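Long-range contacts in lantibiotic dehydratase (Microbispora corallina, PDB 5EHK), which probably uses glutamyl-tRNA to dehydrate serine and threonine residues of a precursor peptide during biosynthesis of the lantibiotic NAI-107: residues Met674-Gly679 and Pro690-Asp695; Arg725-Val730 and Leu759-Val764. All blocks are in the same frame, centred on the assembly; numbering follows the deposited sequence.

Interaction 1 of 2, residues Met674-Gly679 and Pro690-Asp695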
loop_
_atom_site.group_PDB
_atom_site.type_symbol
_atom_site.label_atom_id
_atom_site.label_comp_id
_atom_site.label_asym_id
_atom_site.label_seq_id
_atom_site.Cartn_x
_atom_site.Cartn_y
_atom_site.Cartn_z
ATOM N N MET A 674 -3.570 17.434 -17.672
ATOM C CA MET A 674 -3.376 18.544 -18.585
ATOM C C MET A 674 -4.736 19.034 -19.083
ATOM O O MET A 674 -5.667 18.238 -19.202
ATOM C CB MET A 674 -2.488 18.122 -19.751
ATOM C CG MET A 674 -1.060 17.705 -19.374
ATOM S SD MET A 674 -0.044 19.125 -18.924
ATOM C CE MET A 674 -0.492 20.182 -20.281
ATOM N N PRO A 675 -4.882 20.357 -19.294
ATOM C CA PRO A 675 -6.152 20.931 -19.763
ATOM C C PRO A 675 -6.454 20.490 -21.182
ATOM O O PRO A 675 -7.621 20.339 -21.554
ATOM C CB PRO A 675 -5.899 22.445 -19.735
ATOM C CG PRO A 675 -4.415 22.590 -19.795
ATOM C CD PRO A 675 -3.850 21.386 -19.082
ATOM N N PHE A 676 -5.405 20.287 -21.973
ATOM C CA PHE A 676 -5.589 19.734 -23.300
ATOM C C PHE A 676 -4.591 18.651 -23.558
ATOM O O PHE A 676 -3.408 18.824 -23.286
ATOM C CB PHE A 676 -5.486 20.792 -24.409
ATOM C CG PHE A 676 -5.483 20.207 -25.797
ATOM C CD1 PHE A 676 -6.666 19.731 -26.368
ATOM C CD2 PHE A 676 -4.302 20.112 -26.526
ATOM C CE1 PHE A 676 -6.669 19.169 -27.642
ATOM C CE2 PHE A 676 -4.298 19.566 -27.796
ATOM C CZ PHE A 676 -5.479 19.086 -28.354
ATOM N N LEU A 677 -5.098 17.538 -24.088
ATOM C CA LEU A 677 -4.296 16.424 -24.596
ATOM C C LEU A 677 -4.553 16.188 -26.086
ATOM O O LEU A 677 -5.703 16.007 -26.511
ATOM C CB LEU A 677 -4.594 15.148 -23.813
ATOM C CG LEU A 677 -3.992 15.068 -22.418
ATOM C CD1 LEU A 677 -4.634 13.921 -21.729
ATOM C CD2 LEU A 677 -2.458 14.901 -22.471
ATOM N N PRO A 678 -3.481 16.194 -26.886
ATOM C CA PRO A 678 -3.561 16.017 -28.342
ATOM C C PRO A 678 -4.086 14.635 -28.688
ATOM O O PRO A 678 -3.805 13.711 -27.924
ATOM C CB PRO A 678 -2.097 16.104 -28.781
ATOM C CG PRO A 678 -1.326 15.667 -27.589
ATOM C CD PRO A 678 -2.094 16.158 -26.396
ATOM N N GLY A 679 -4.852 14.506 -29.777
ATOM C CA GLY A 679 -5.176 13.204 -30.338
ATOM C C GLY A 679 -3.885 12.512 -30.759
ATOM O O GLY A 679 -2.923 13.174 -31.129
ATOM N N PRO A 690 -8.552 13.797 -29.451
ATOM C CA PRO A 690 -8.074 14.969 -28.712
ATOM C C PRO A 690 -9.015 15.298 -27.564
ATOM O O PRO A 690 -10.189 14.930 -27.599
ATOM C CB PRO A 690 -8.065 16.085 -29.773
ATOM C CG PRO A 690 -8.028 15.370 -31.070
ATOM C CD PRO A 690 -8.859 14.134 -30.849
ATOM N N LEU A 691 -8.483 16.000 -26.569
ATOM C CA LEU A 691 -9.066 16.036 -25.234
ATOM C C LEU A 691 -9.002 17.375 -24.485
ATOM O O LEU A 691 -7.919 17.894 -24.227
ATOM C CB LEU A 691 -8.296 15.025 -24.425
ATOM C CG LEU A 691 -9.178 13.955 -23.860
ATOM C CD1 LEU A 691 -8.256 12.870 -23.310
ATOM C CD2 LEU A 691 -10.021 14.637 -22.792
ATOM N N TRP A 692 -10.152 17.908 -24.089
ATOM C CA TRP A 692 -10.184 19.161 -23.320
ATOM C C TRP A 692 -10.819 18.983 -21.942
ATOM O O TRP A 692 -11.981 18.588 -21.844
ATOM C CB TRP A 692 -10.971 20.247 -24.077
ATOM C CG TRP A 692 -10.242 20.830 -25.234
ATOM C CD1 TRP A 692 -9.388 21.882 -25.205
ATOM C CD2 TRP A 692 -10.304 20.396 -26.598
ATOM N NE1 TRP A 692 -8.901 22.131 -26.462
ATOM C CE2 TRP A 692 -9.448 21.229 -27.337
ATOM C CE3 TRP A 692 -10.994 19.381 -27.261
ATOM C CZ2 TRP A 692 -9.264 21.083 -28.709
ATOM C CZ3 TRP A 692 -10.806 19.231 -28.610
ATOM C CH2 TRP A 692 -9.946 20.081 -29.325
ATOM N N ARG A 693 -10.089 19.285 -20.873
ATOM C CA ARG A 693 -10.719 19.257 -19.554
ATOM C C ARG A 693 -11.600 20.476 -19.436
ATOM O O ARG A 693 -11.411 21.431 -20.168
ATOM C CB ARG A 693 -9.706 19.254 -18.420
ATOM C CG ARG A 693 -8.692 18.121 -18.455
ATOM C CD ARG A 693 -7.881 18.089 -17.154
ATOM N NE ARG A 693 -8.740 18.054 -15.976
ATOM C CZ ARG A 693 -8.700 17.081 -15.080
ATOM N NH1 ARG A 693 -7.825 16.096 -15.218
ATOM N NH2 ARG A 693 -9.517 17.105 -14.046
ATOM N N MET A 694 -12.583 20.436 -18.543
ATOM C CA MET A 694 -13.483 21.575 -18.372
ATOM C C MET A 694 -13.546 22.131 -16.937
ATOM O O MET A 694 -14.583 22.673 -16.549
ATOM C CB MET A 694 -14.896 21.209 -18.830
ATOM C CG MET A 694 -14.975 20.663 -20.232
ATOM S SD MET A 694 -16.689 20.445 -20.759
ATOM C CE MET A 694 -17.356 19.831 -19.242
ATOM N N ASP A 695 -12.461 21.991 -16.166
ATOM C CA ASP A 695 -12.399 22.457 -14.767
ATOM C C ASP A 695 -12.755 23.957 -14.621
ATOM O O ASP A 695 -13.615 24.348 -13.823
ATOM C CB ASP A 695 -10.999 22.241 -14.189
ATOM C CG ASP A 695 -10.454 20.844 -14.447
ATOM O OD1 ASP A 695 -10.007 20.577 -15.583
ATOM O OD2 ASP A 695 -10.454 20.016 -13.517
HETATM O O HOH W 1 -7.010 16.712 -21.191
#

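Interaction 2 of 2, residues Arg725-Val730 and Leu759-Val764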
loop_
_atom_site.group_PDB
_atom_site.type_symbol
_atom_site.label_atom_id
_atom_site.label_comp_id
_atom_site.label_asym_id
_atom_site.label_seq_id
_atom_site.Cartn_x
_atom_site.Cartn_y
_atom_site.Cartn_z
ATOM N N ARG A 725 -15.965 24.334 -32.495
ATOM C CA ARG A 725 -17.342 24.726 -32.253
ATOM C C ARG A 725 -18.146 23.477 -31.889
ATOM O O ARG A 725 -19.040 23.520 -31.039
ATOM C CB ARG A 725 -17.890 25.447 -33.488
ATOM C CG ARG A 725 -19.302 25.968 -33.395
ATOM C CD ARG A 725 -19.670 26.633 -34.708
ATOM N NE ARG A 725 -19.643 25.672 -35.815
ATOM C CZ ARG A 725 -20.684 24.932 -36.189
ATOM N NH1 ARG A 725 -21.836 25.055 -35.556
ATOM N NH2 ARG A 725 -20.580 24.073 -37.191
ATOM N N ARG A 726 -17.799 22.354 -32.513
ATOM C CA ARG A 726 -18.445 21.078 -32.188
ATOM C C ARG A 726 -17.547 20.188 -31.335
ATOM O O ARG A 726 -16.350 19.991 -31.631
ATOM C CB ARG A 726 -18.913 20.332 -33.442
ATOM C CG ARG A 726 -20.178 20.896 -34.088
ATOM C CD ARG A 726 -20.284 20.475 -35.549
ATOM N NE ARG A 726 -19.201 21.052 -36.341
ATOM C CZ ARG A 726 -18.997 20.821 -37.634
ATOM N NH1 ARG A 726 -19.784 19.986 -38.300
ATOM N NH2 ARG A 726 -17.982 21.407 -38.248
ATOM N N VAL A 727 -18.139 19.661 -30.269
ATOM C CA VAL A 727 -17.419 18.791 -29.361
ATOM C C VAL A 727 -18.286 17.598 -29.007
ATOM O O VAL A 727 -19.508 17.648 -29.101
ATOM C CB VAL A 727 -16.970 19.519 -28.073
ATOM C CG1 VAL A 727 -15.931 20.589 -28.395
ATOM C CG2 VAL A 727 -18.151 20.127 -27.374
ATOM N N LEU A 728 -17.628 16.509 -28.640
ATOM C CA LEU A 728 -18.294 15.391 -28.009
ATOM C C LEU A 728 -18.065 15.573 -26.511
ATOM O O LEU A 728 -16.912 15.681 -26.058
ATOM C CB LEU A 728 -17.666 14.086 -28.485
ATOM C CG LEU A 728 -18.392 12.761 -28.232
ATOM C CD1 LEU A 728 -19.792 12.740 -28.857
ATOM C CD2 LEU A 728 -17.551 11.597 -28.742
ATOM N N ALA A 729 -19.158 15.660 -25.753
ATOM C CA ALA A 729 -19.084 15.747 -24.292
ATOM C C ALA A 729 -19.148 14.340 -23.707
ATOM O O ALA A 729 -20.177 13.666 -23.808
ATOM C CB ALA A 729 -20.202 16.619 -23.735
ATOM N N VAL A 730 -18.032 13.889 -23.142
ATOM C CA VAL A 730 -17.888 12.502 -22.705
ATOM C C VAL A 730 -17.809 12.313 -21.190
ATOM O O VAL A 730 -17.008 12.953 -20.509
ATOM C CB VAL A 730 -16.624 11.842 -23.336
ATOM C CG1 VAL A 730 -16.498 10.382 -22.896
ATOM C CG2 VAL A 730 -16.670 11.925 -24.857
ATOM N N LEU A 759 -16.589 15.878 -16.535
ATOM C CA LEU A 759 -16.895 15.817 -17.967
ATOM C C LEU A 759 -15.732 16.338 -18.802
ATOM O O LEU A 759 -14.968 17.197 -18.363
ATOM C CB LEU A 759 -18.164 16.625 -18.267
ATOM C CG LEU A 759 -18.849 16.700 -19.639
ATOM C CD1 LEU A 759 -19.242 15.348 -20.168
ATOM C CD2 LEU A 759 -20.082 17.601 -19.534
ATOM N N ILE A 760 -15.581 15.791 -20.002
ATOM C CA ILE A 760 -14.553 16.268 -20.910
ATOM C C ILE A 760 -15.136 16.592 -22.285
ATOM O O ILE A 760 -16.327 16.392 -22.533
ATOM C CB ILE A 760 -13.437 15.243 -21.082
ATOM C CG1 ILE A 760 -14.001 13.957 -21.681
ATOM C CG2 ILE A 760 -12.755 15.017 -19.768
ATOM C CD1 ILE A 760 -12.950 12.977 -22.126
ATOM N N ALA A 761 -14.293 17.131 -23.160
ATOM C CA ALA A 761 -14.709 17.445 -24.517
ATOM C C ALA A 761 -13.782 16.781 -25.518
ATOM O O ALA A 761 -12.565 16.986 -25.476
ATOM C CB ALA A 761 -14.724 18.929 -24.723
ATOM N N GLN A 762 -14.357 15.992 -26.424
ATOM C CA GLN A 762 -13.568 15.406 -27.497
ATOM C C GLN A 762 -13.832 16.095 -28.838
ATOM O O GLN A 762 -14.973 16.473 -29.174
ATOM C CB GLN A 762 -13.858 13.917 -27.625
ATOM C CG GLN A 762 -12.926 13.009 -26.840
ATOM C CD GLN A 762 -13.329 11.535 -26.949
ATOM O OE1 GLN A 762 -13.943 11.106 -27.938
ATOM N NE2 GLN A 762 -13.019 10.764 -25.908
ATOM N N GLN A 763 -12.758 16.269 -29.600
ATOM C CA GLN A 763 -12.897 16.677 -30.974
ATOM C C GLN A 763 -13.563 15.544 -31.740
ATOM O O GLN A 763 -13.136 14.389 -31.642
ATOM C CB GLN A 763 -11.550 17.027 -31.593
ATOM C CG GLN A 763 -11.684 17.551 -33.016
ATOM C CD GLN A 763 -10.398 18.149 -33.559
ATOM O OE1 GLN A 763 -9.293 17.637 -33.310
ATOM N NE2 GLN A 763 -10.536 19.232 -34.329
ATOM N N VAL A 764 -14.628 15.891 -32.466
ATOM C CA VAL A 764 -15.388 14.958 -33.287
ATOM C C VAL A 764 -14.544 14.331 -34.400
ATOM O O VAL A 764 -13.742 15.010 -35.045
ATOM C CB VAL A 764 -16.575 15.672 -33.914
ATOM C CG1 VAL A 764 -17.397 14.721 -34.760
ATOM C CG2 VAL A 764 -17.421 16.297 -32.833
#

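Interaction 1 of 2, residues Met674-Gly679 and Pro690-Asp695
Residues 674-679 and 690-695 run antiparallel at the open end of the beta hairpin formed by strands 676-682 and 685-693, with Leu677 and Leu691 as a hydrogen-bonded pair and Phe676 and Trp692 as the adjoining non-hydrogen-bonded pair. Leu677 N donates to Leu691 O at 2.8 Å, and Leu691 N returns a more bent bond to Leu677 O. Beyond Trp692, Arg693 N reaches Pro675 O at 2.8 Å, in the carbonyl plane and on a lone pair. The pair on one face of the hairpin is aromatic. Phe676 places CG anti to its backbone N (chi1 172°), whereas Trp692 sets CG anti to its carbonyl carbon, and the two side chains run side by side, which lays Phe676 CD1 over the rim of one indole face, 3.3 Å from Trp692 CE2. The planes are inclined at 40°, so the rings form an oblique pair. Phe676 CE1 also packs on Pro690 CB at 4.0 Å. On the other face Leu677 and Leu691 run alongside each other, CB to CB 3.8 Å apart. The CG and CD methylenes of Arg693 lie against Met674 O; the chain then bends at chi3 (53°), and NE and NH2 form a side-on salt bridge with Asp695, NE donating to OD1 at 2.9 Å and NH2 to OD2, each oxygen using its syn lone pair. A water donates to Met674 O and, weakly, to Leu691 O, bridging the two segments. Trp692 NE1 is satisfied by Trp721 O, at the end of helix 707-721, and the indole also packs on Trp717 of that helix. Strand 760-763 flanks the 690-695 side, while helix 743-755 receives Met694, and Ala460 and Ala467 of the second subunit pack near the open end of the hairpin.

Interaction 2 of 2, residues Arg725-Val730 and Leu759-Val764
An antiparallel strand pair joins residues 725-730 to 759-764, and its side chains alternate between two faces, Leu728, Val730, Ile760 and Gln762 on one, Ala729 and Ala761 on the other. The strand directions differ by 136°, a pronounced departure from strictly antiparallel alignment. Leu728 and Gln762 lie side by side and point the same way. Leu728 has CG anti to its backbone N (chi1 -166°), and Gln762 extends beyond CG, so that its amide passes the leucine tip with Gln762 OE1 3.7 Å from Leu728 CD2. The same amide crosses Val730 obliquely; Val730 CG2, anti to the carbonyl carbon, lies 4.0 Å from Gln762 CD. Ile760 holds CG1 in the crowded position between its backbone N and carbonyl carbon (chi1 61°), which brings CG1 against Val730, 3.8 Å from Val730 CB. Around the Ala729-Ala761 pair, Val727 CB packs on Ala761 CB, and Leu759 CD1 touches Ala729 CB. Strand 735-739 pairs with 726-730 on its other edge, where Ala729 bonds to Leu736. The nearly straight bond from Leu728 N to Gln762 O, 2.7 Å, is answered by Gln762 N to Leu728 O, whereas Val730 N approaches Ile760 O from above the carbonyl plane.

How the interactions relate
Followed from the N terminus, interaction 1 comes first: segments 674-679 and 690-695 bring the two arms of the hairpin together, closing a short loop of ten residues. The chain then passes through helix 707-721 before interaction 2 opens at 725-730, turns back along strand 735-739, passes through helix 743-755 and returns at 759-764 to close a loop of 28 residues. The loops are therefore in series, neither nested nor crossed. Strand 760-763 nevertheless lies beside strand 685-693, where Trp692 N probably bonds to Ala761 O and Leu691 packs against Ile760. Through the pairing of 685-693 with 760-763, the hairpin is tied to strand 726-730, which pairs in turn with 735-739.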